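Local atomic coordinates of pentalenene synthase (Streptomyces chartreusis NRRL 3882, PDB entry 6Q4S), a protein that probably converts farnesyl diphosphate, with the help of magnesium ions, into the bicyclic sesquiterpene alcohol 7-epi-alpha-eudesmol. Residues 136-139 / 140-144; 125-128 / 129-133; 98-101 / 102-106. All coordinates share one frame; numbering follows the deposited sequence.

Contact 1. Residues 136-139 / 140-144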
loop_
_atom_site.group_PDB
_atom_site.type_symbol
_atom_site.label_atom_id
_atom_site.label_comp_id
_atom_site.label_asym_id
_atom_site.label_seq_id
_atom_site.Cartn_x
_atom_site.Cartn_y
_atom_site.Cartn_z
ATOM N N LEU A 136 -3.583 -1.269 12.107
ATOM C CA LEU A 136 -3.854 -0.881 10.744
ATOM C C LEU A 136 -2.723 0.053 10.178
ATOM O O LEU A 136 -2.323 -0.078 9.021
ATOM C CB LEU A 136 -5.243 -0.210 10.622
ATOM C CG LEU A 136 -5.633 0.120 9.157
ATOM C CD1 LEU A 136 -5.762 -1.163 8.330
ATOM C CD2 LEU A 136 -6.936 0.897 9.177
ATOM N N THR A 137 -2.192 0.915 11.032
ATOM C CA THR A 137 -1.120 1.835 10.679
ATOM C C THR A 137 0.114 1.019 10.237
ATOM O O THR A 137 0.718 1.335 9.225
ATOM C CB THR A 137 -0.777 2.810 11.867
ATOM O OG1 THR A 137 -1.873 3.694 12.093
ATOM C CG2 THR A 137 0.455 3.683 11.581
ATOM N N TRP A 138 0.476 -0.001 11.007
ATOM C CA TRP A 138 1.635 -0.808 10.694
ATOM C C TRP A 138 1.378 -1.624 9.418
ATOM O O TRP A 138 2.266 -1.725 8.548
ATOM C CB TRP A 138 2.014 -1.751 11.853
ATOM C CG TRP A 138 3.202 -2.565 11.524
ATOM C CD1 TRP A 138 4.512 -2.229 11.781
ATOM C CD2 TRP A 138 3.242 -3.809 10.821
ATOM N NE1 TRP A 138 5.339 -3.206 11.309
ATOM C CE2 TRP A 138 4.596 -4.198 10.738
ATOM C CE3 TRP A 138 2.273 -4.656 10.283
ATOM C CZ2 TRP A 138 4.991 -5.330 10.054
ATOM C CZ3 TRP A 138 2.667 -5.791 9.625
ATOM C CH2 TRP A 138 3.994 -6.161 9.562
ATOM N N GLN A 139 0.177 -2.214 9.282
ATOM C CA GLN A 139 -0.140 -3.026 8.127
ATOM C C GLN A 139 -0.101 -2.190 6.833
ATOM O O GLN A 139 0.347 -2.689 5.796
ATOM C CB GLN A 139 -1.513 -3.702 8.284
ATOM C CG GLN A 139 -1.534 -4.691 9.403
ATOM C CD GLN A 139 -2.917 -5.307 9.585
ATOM O OE1 GLN A 139 -3.466 -5.791 8.644
ATOM N NE2 GLN A 139 -3.432 -5.309 10.772
ATOM N N THR A 140 -0.562 -0.971 6.901
ATOM C CA THR A 140 -0.522 -0.041 5.742
ATOM C C THR A 140 0.901 0.305 5.348
ATOM O O THR A 140 1.250 0.233 4.193
ATOM C CB THR A 140 -1.263 1.236 6.092
ATOM O OG1 THR A 140 -2.660 0.931 6.149
ATOM C CG2 THR A 140 -1.017 2.342 5.100
ATOM N N ARG A 141 1.704 0.665 6.344
ATOM C CA ARG A 141 3.101 0.937 6.141
ATOM C C ARG A 141 3.833 -0.277 5.535
ATOM O O ARG A 141 4.551 -0.112 4.546
ATOM C CB ARG A 141 3.747 1.432 7.441
ATOM C CG ARG A 141 5.273 1.446 7.419
ATOM C CD ARG A 141 5.872 2.517 8.323
ATOM N NE ARG A 141 5.465 2.387 9.720
ATOM C CZ ARG A 141 5.912 1.492 10.604
ATOM N NH1 ARG A 141 5.395 1.491 11.863
ATOM N NH2 ARG A 141 6.814 0.578 10.275
ATOM N N PHE A 142 3.657 -1.466 6.126
ATOM C CA PHE A 142 4.260 -2.703 5.621
ATOM C C PHE A 142 3.826 -2.953 4.173
ATOM O O PHE A 142 4.638 -3.269 3.273
ATOM C CB PHE A 142 3.951 -3.932 6.470
ATOM C CG PHE A 142 4.575 -5.200 5.906
ATOM C CD1 PHE A 142 3.947 -5.935 4.915
ATOM C CD2 PHE A 142 5.797 -5.606 6.325
ATOM C CE1 PHE A 142 4.565 -7.036 4.323
ATOM C CE2 PHE A 142 6.416 -6.728 5.796
ATOM C CZ PHE A 142 5.801 -7.455 4.783
ATOM N N ALA A 143 2.543 -2.807 3.945
ATOM C CA ALA A 143 1.979 -3.144 2.668
ATOM C C ALA A 143 2.569 -2.254 1.559
ATOM O O ALA A 143 2.869 -2.701 0.452
ATOM C CB ALA A 143 0.470 -3.013 2.697
ATOM N N ALA A 144 2.733 -0.991 1.849
ATOM C CA ALA A 144 3.307 -0.138 0.797
ATOM C C ALA A 144 4.804 -0.432 0.652
ATOM O O ALA A 144 5.277 -0.484 -0.433
ATOM C CB ALA A 144 3.068 1.320 1.137
#
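Trp138 and Phe142, one helical turn apart, lie side by side and point the same way, forming the tightly packed flank of this first stretch of helix 136-161. The methylene CB of Phe142 sits over one face of the indole, making a CH-pi contact 3.9 Å from the centroid of the Trp138 six-membered ring. The two rings beyond it are near parallel (24°) but slid apart, so they hardly overlap and meet mainly through Trp138 CH2 and Phe142 CD2 at 3.7 Å. Both side chains have CG anti to the backbone N (chi1 -180° and 179°), which makes them run alongside each other. The helix bond from Phe142 N to Trp138 O (2.8 Å) underlies this flank. Arg141 takes a different line: its chain bends at chi3 and crosses the indole at about a right angle, bringing NH1 to 3.8 Å from Trp138 CD1. Its guanidinium forms salt bridges with Glu191 and Asp188 of helix 183-194, and the backbone O of Asp188 also takes the Trp138 NE1 proton.

The other flank is looser. Exposed Leu136 comes no nearer to the Thr140 side chain than 4.3 Å, CG to OG1. Thr140 OG1 lies 3.1 Å from Leu136 O and is hydrogen-bonded to Arg148 NH2 of the second subunit. The chemistry thus divides the helix surface: aromatic packing and paired charges join it to its own subunit, while the Leu136/Thr140 flank meets the partner subunit through small and apolar side chains and the Thr140-Arg148 bond.

Contact 2. Residues 125-128 / 129-133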
loop_
_atom_site.group_PDB
_atom_site.type_symbol
_atom_site.label_atom_id
_atom_site.label_comp_id
_atom_site.label_asym_id
_atom_site.label_seq_id
_atom_site.Cartn_x
_atom_site.Cartn_y
_atom_site.Cartn_z
ATOM N N GLU A 125 -0.603 -17.461 3.695
ATOM C CA GLU A 125 -0.461 -18.023 5.052
ATOM C C GLU A 125 0.394 -17.161 5.938
ATOM O O GLU A 125 -0.058 -16.805 6.992
ATOM C CB GLU A 125 0.102 -19.469 5.034
ATOM C CG GLU A 125 0.249 -20.037 6.460
ATOM C CD GLU A 125 1.093 -21.311 6.523
ATOM O OE1 GLU A 125 0.560 -22.331 6.040
ATOM O OE2 GLU A 125 2.257 -21.253 7.030
ATOM N N VAL A 126 1.580 -16.781 5.450
ATOM C CA VAL A 126 2.550 -16.038 6.222
ATOM C C VAL A 126 2.030 -14.709 6.629
ATOM O O VAL A 126 2.275 -14.283 7.762
ATOM C CB VAL A 126 3.932 -15.972 5.524
ATOM C CG1 VAL A 126 4.886 -14.927 6.080
ATOM C CG2 VAL A 126 4.565 -17.347 5.508
ATOM N N TRP A 127 1.321 -14.036 5.727
ATOM C CA TRP A 127 0.816 -12.688 6.010
ATOM C C TRP A 127 -0.200 -12.689 7.150
ATOM O O TRP A 127 -0.168 -11.841 7.981
ATOM C CB TRP A 127 0.193 -12.025 4.760
ATOM C CG TRP A 127 -0.536 -10.764 5.091
ATOM C CD1 TRP A 127 -1.877 -10.572 5.070
ATOM C CD2 TRP A 127 0.029 -9.555 5.586
ATOM N NE1 TRP A 127 -2.197 -9.312 5.496
ATOM C CE2 TRP A 127 -1.036 -8.656 5.814
ATOM C CE3 TRP A 127 1.323 -9.142 5.875
ATOM C CZ2 TRP A 127 -0.843 -7.375 6.281
ATOM C CZ3 TRP A 127 1.500 -7.877 6.370
ATOM C CH2 TRP A 127 0.427 -6.991 6.520
ATOM N N LYS A 128 -1.027 -13.705 7.231
ATOM C CA LYS A 128 -1.937 -13.862 8.336
ATOM C C LYS A 128 -1.208 -13.875 9.681
ATOM O O LYS A 128 -1.622 -13.184 10.622
ATOM C CB LYS A 128 -2.729 -15.141 8.119
ATOM C CG LYS A 128 -3.718 -15.465 9.254
ATOM C CD LYS A 128 -4.567 -16.671 8.872
ATOM C CE LYS A 128 -3.685 -17.904 8.616
ATOM N NZ LYS A 128 -4.532 -19.111 8.363
ATOM N N TYR A 129 -0.074 -14.577 9.768
ATOM C CA TYR A 129 0.732 -14.510 11.023
ATOM C C TYR A 129 1.512 -13.239 11.225
ATOM O O TYR A 129 1.617 -12.724 12.339
ATOM C CB TYR A 129 1.700 -15.669 11.069
ATOM C CG TYR A 129 0.992 -17.012 11.189
ATOM C CD1 TYR A 129 0.152 -17.276 12.263
ATOM C CD2 TYR A 129 1.148 -18.004 10.217
ATOM C CE1 TYR A 129 -0.496 -18.500 12.385
ATOM C CE2 TYR A 129 0.515 -19.232 10.343
ATOM C CZ TYR A 129 -0.313 -19.461 11.420
ATOM O OH TYR A 129 -0.954 -20.654 11.545
ATOM N N LEU A 130 2.148 -12.763 10.148
ATOM C CA LEU A 130 2.963 -11.559 10.249
ATOM C C LEU A 130 2.108 -10.367 10.619
ATOM O O LEU A 130 2.543 -9.490 11.387
ATOM C CB LEU A 130 3.658 -11.379 8.905
ATOM C CG LEU A 130 4.987 -10.718 8.777
ATOM C CD1 LEU A 130 6.048 -11.492 9.535
ATOM C CD2 LEU A 130 5.334 -10.670 7.292
ATOM N N SER A 131 0.878 -10.276 10.088
ATOM C CA SER A 131 -0.015 -9.121 10.445
ATOM C C SER A 131 -0.730 -9.249 11.807
ATOM O O SER A 131 -1.323 -8.280 12.322
ATOM C CB SER A 131 -1.086 -8.926 9.368
ATOM O OG SER A 131 -1.945 -10.036 9.229
ATOM N N HIS A 132 -0.666 -10.422 12.366
ATOM C CA HIS A 132 -1.404 -10.730 13.605
ATOM C C HIS A 132 -0.976 -9.795 14.754
ATOM O O HIS A 132 0.199 -9.623 15.017
ATOM C CB HIS A 132 -1.252 -12.212 14.006
ATOM C CG HIS A 132 -2.030 -12.551 15.232
ATOM N ND1 HIS A 132 -3.410 -12.675 15.227
ATOM C CD2 HIS A 132 -1.640 -12.689 16.518
ATOM C CE1 HIS A 132 -3.822 -12.913 16.457
ATOM N NE2 HIS A 132 -2.772 -12.915 17.259
ATOM N N GLY A 133 -1.950 -9.129 15.381
ATOM C CA GLY A 133 -1.662 -8.258 16.517
ATOM C C GLY A 133 -1.130 -6.890 16.144
ATOM O O GLY A 133 -0.840 -6.105 17.006
#
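The Trp127 indole carries Ser131 CB on one face, 3.4 Å above the plane and displaced toward the rim. This methylene makes a CH-pi contact 3.6 Å from the centroid of the Trp127 six-membered ring, with Trp127 CZ2 its nearest ring atom. On the opposite face lies Pro105, close to NE1, and the ring also meets that of Phe142 on the following helix. Leu130 CB approaches the indole obliquely, at 4.4 Å from Trp127 CE3. The second flat group, the Tyr129 ring, is reached obliquely from Glu125: Tyr129 CD2 is 3.6 Å from Glu125 O, and Tyr129 CE2 touches the Glu125 CG methylene at 4.0 Å. With its CG anti to the carbonyl carbon (chi1 -66°), Tyr129 swings back toward the preceding turn and so reaches Glu125. The carboxylate stands steeply to the ring, at 76°, and is turned to another partner, since OE2 accepts a hydrogen bond from Trp29 NE1.

Ser131 does more than cover the indole. Its OG, wedged between the backbone N and the carbonyl carbon (chi1 62°), donates to Trp127 O at 2.8 Å, and Ser131 N donates to the same oxygen. Two bonds grip this carbonyl; the one from OG holds the hydroxyl in its rotation, while the helix backbone sets CB against the ring. Lys128 NZ is too distant from the Tyr129 ring for more than a weak cation-pi attraction. On the buried side, Val126 and Leu130 pack on Trp72 of helix 63-79. A serine hydroxyl bonded back to the carbonyl four residues earlier is a familiar motif of alpha-helices, here in helix 118-131 of the all-helical terpene synthase fold.

Contact 3. Residues 98-101 / 102-106; sequences AREL and IVTPL
Glu100 crosses both Val103 and Thr104 at about a right angle. The bend at chi2 (69°) brings OE1 to 4.0 Å from Val103 CG2. Both carboxylate oxygens have other partners: OE1 pairs with Arg107, and OE2 with Arg99 of the second subunit. Thr104 OG1 lies 3.1 Å from Glu100 O. Weak bonds from Val103 N and Thr104 N converge on the same carbonyl. Ile102 lays CG1 beside Ala98 O at 3.3 Å, and its side chain packs on Leu150 and Val151 of helix 136-161 and on Val103 of the second subunit. With an alanine here, that arm would be gone and a gap would probably open against these three residues. Pro105 brings CD, rather than an N-H, to Leu101 O at 3.2 Å, and this oxygen instead accepts bonds from Trp123 NE1 and Trp146 NE1. The end of helix 90-103 and the 3-10 turn at Thr104-Pro105 thus lie between helix 118-131, met by Thr104 and Pro105, and helix 136-161, met by Leu101 and Ile102.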
loop_
_atom_site.group_PDB
_atom_site.type_symbol
_atom_site.label_atom_id
_atom_site.label_comp_id
_atom_site.label_asym_id
_atom_site.label_seq_id
_atom_site.Cartn_x
_atom_site.Cartn_y
_atom_site.Cartn_z
ATOM N N ALA A 98 4.015 -11.546 -8.754
ATOM C CA ALA A 98 4.412 -10.471 -7.865
ATOM C C ALA A 98 3.239 -9.627 -7.457
ATOM O O ALA A 98 3.128 -9.232 -6.283
ATOM C CB ALA A 98 5.457 -9.559 -8.465
ATOM N N ARG A 99 2.374 -9.321 -8.413
ATOM C CA ARG A 99 1.165 -8.512 -8.115
ATOM C C ARG A 99 0.192 -9.202 -7.201
ATOM O O ARG A 99 -0.488 -8.528 -6.446
ATOM C CB ARG A 99 0.473 -8.085 -9.417
ATOM C CG ARG A 99 1.359 -7.074 -10.119
ATOM C CD ARG A 99 0.863 -6.542 -11.445
ATOM N NE ARG A 99 1.815 -5.551 -11.976
ATOM C CZ ARG A 99 1.521 -4.673 -12.947
ATOM N NH1 ARG A 99 0.313 -4.672 -13.508
ATOM N NH2 ARG A 99 2.425 -3.808 -13.338
ATOM N N GLU A 100 0.103 -10.539 -7.247
ATOM C CA GLU A 100 -0.701 -11.302 -6.272
ATOM C C GLU A 100 -0.064 -11.166 -4.911
ATOM O O GLU A 100 -0.743 -10.885 -3.924
ATOM C CB GLU A 100 -0.840 -12.809 -6.679
ATOM C CG GLU A 100 -1.722 -13.606 -5.746
ATOM C CD GLU A 100 -3.179 -13.206 -5.839
ATOM O OE1 GLU A 100 -3.849 -12.968 -4.813
ATOM O OE2 GLU A 100 -3.691 -13.145 -6.982
ATOM N N LEU A 101 1.248 -11.214 -4.833
ATOM C CA LEU A 101 1.932 -10.976 -3.555
ATOM C C LEU A 101 1.729 -9.545 -3.032
ATOM O O LEU A 101 1.610 -9.294 -1.815
ATOM C CB LEU A 101 3.397 -11.323 -3.702
ATOM C CG LEU A 101 3.806 -12.725 -4.217
ATOM C CD1 LEU A 101 5.337 -12.774 -4.322
ATOM C CD2 LEU A 101 3.280 -13.756 -3.265
ATOM N N ILE A 102 1.600 -8.596 -3.947
ATOM C CA ILE A 102 1.364 -7.227 -3.561
ATOM C C ILE A 102 -0.055 -7.071 -2.979
ATOM O O ILE A 102 -0.246 -6.358 -1.994
ATOM C CB ILE A 102 1.566 -6.230 -4.755
ATOM C CG1 ILE A 102 3.046 -6.181 -5.088
ATOM C CG2 ILE A 102 1.067 -4.816 -4.400
ATOM C CD1 ILE A 102 3.397 -5.467 -6.387
ATOM N N VAL A 103 -1.059 -7.701 -3.557
ATOM C CA VAL A 103 -2.422 -7.428 -3.065
ATOM C C VAL A 103 -2.779 -8.225 -1.828
ATOM O O VAL A 103 -3.716 -7.906 -1.171
ATOM C CB VAL A 103 -3.475 -7.622 -4.147
ATOM C CG1 VAL A 103 -3.198 -6.721 -5.330
ATOM C CG2 VAL A 103 -3.559 -9.017 -4.667
ATOM N N THR A 104 -2.004 -9.250 -1.474
ATOM C CA THR A 104 -2.358 -10.140 -0.342
ATOM C C THR A 104 -2.440 -9.334 0.936
ATOM O O THR A 104 -3.399 -9.487 1.695
ATOM C CB THR A 104 -1.392 -11.351 -0.301
ATOM O OG1 THR A 104 -1.734 -12.238 -1.369
ATOM C CG2 THR A 104 -1.414 -12.091 1.003
ATOM N N PRO A 105 -1.500 -8.393 1.169
ATOM C CA PRO A 105 -1.690 -7.578 2.368
ATOM C C PRO A 105 -2.726 -6.506 2.225
ATOM O O PRO A 105 -3.001 -5.829 3.194
ATOM C CB PRO A 105 -0.339 -6.916 2.582
ATOM C CG PRO A 105 0.631 -7.770 1.816
ATOM C CD PRO A 105 -0.139 -8.269 0.641
ATOM N N LEU A 106 -3.365 -6.407 1.051
ATOM C CA LEU A 106 -4.443 -5.417 0.871
ATOM C C LEU A 106 -5.834 -6.051 0.889
ATOM O O LEU A 106 -6.793 -5.489 0.376
ATOM C CB LEU A 106 -4.197 -4.682 -0.470
ATOM C CG LEU A 106 -2.887 -3.864 -0.430
ATOM C CD1 LEU A 106 -2.588 -3.341 -1.832
ATOM C CD2 LEU A 106 -2.924 -2.751 0.611
#

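In the fold
Contact 3 is the most buried of the three; contacts 1 and 2 are each part buried and part surface. They lie in series on helices 90-103, 118-131 and 136-161, on one side of the chain's centre. Trp127 of contact 2 joins the others: its CZ3 comes within 3.4 Å of Phe142 CD1 in contact 1, and its NE1 within 3.6 Å of Pro105 CA in contact 3. Contact 1 meets contact 3 more lightly, through Ala143 against Pro105 and Leu106. Contacts 1 and 3 both touch the second subunit, by a threonine-arginine bond and by reciprocal arginine-glutamate salt bridges respectively, whereas contact 2 touches no other chain.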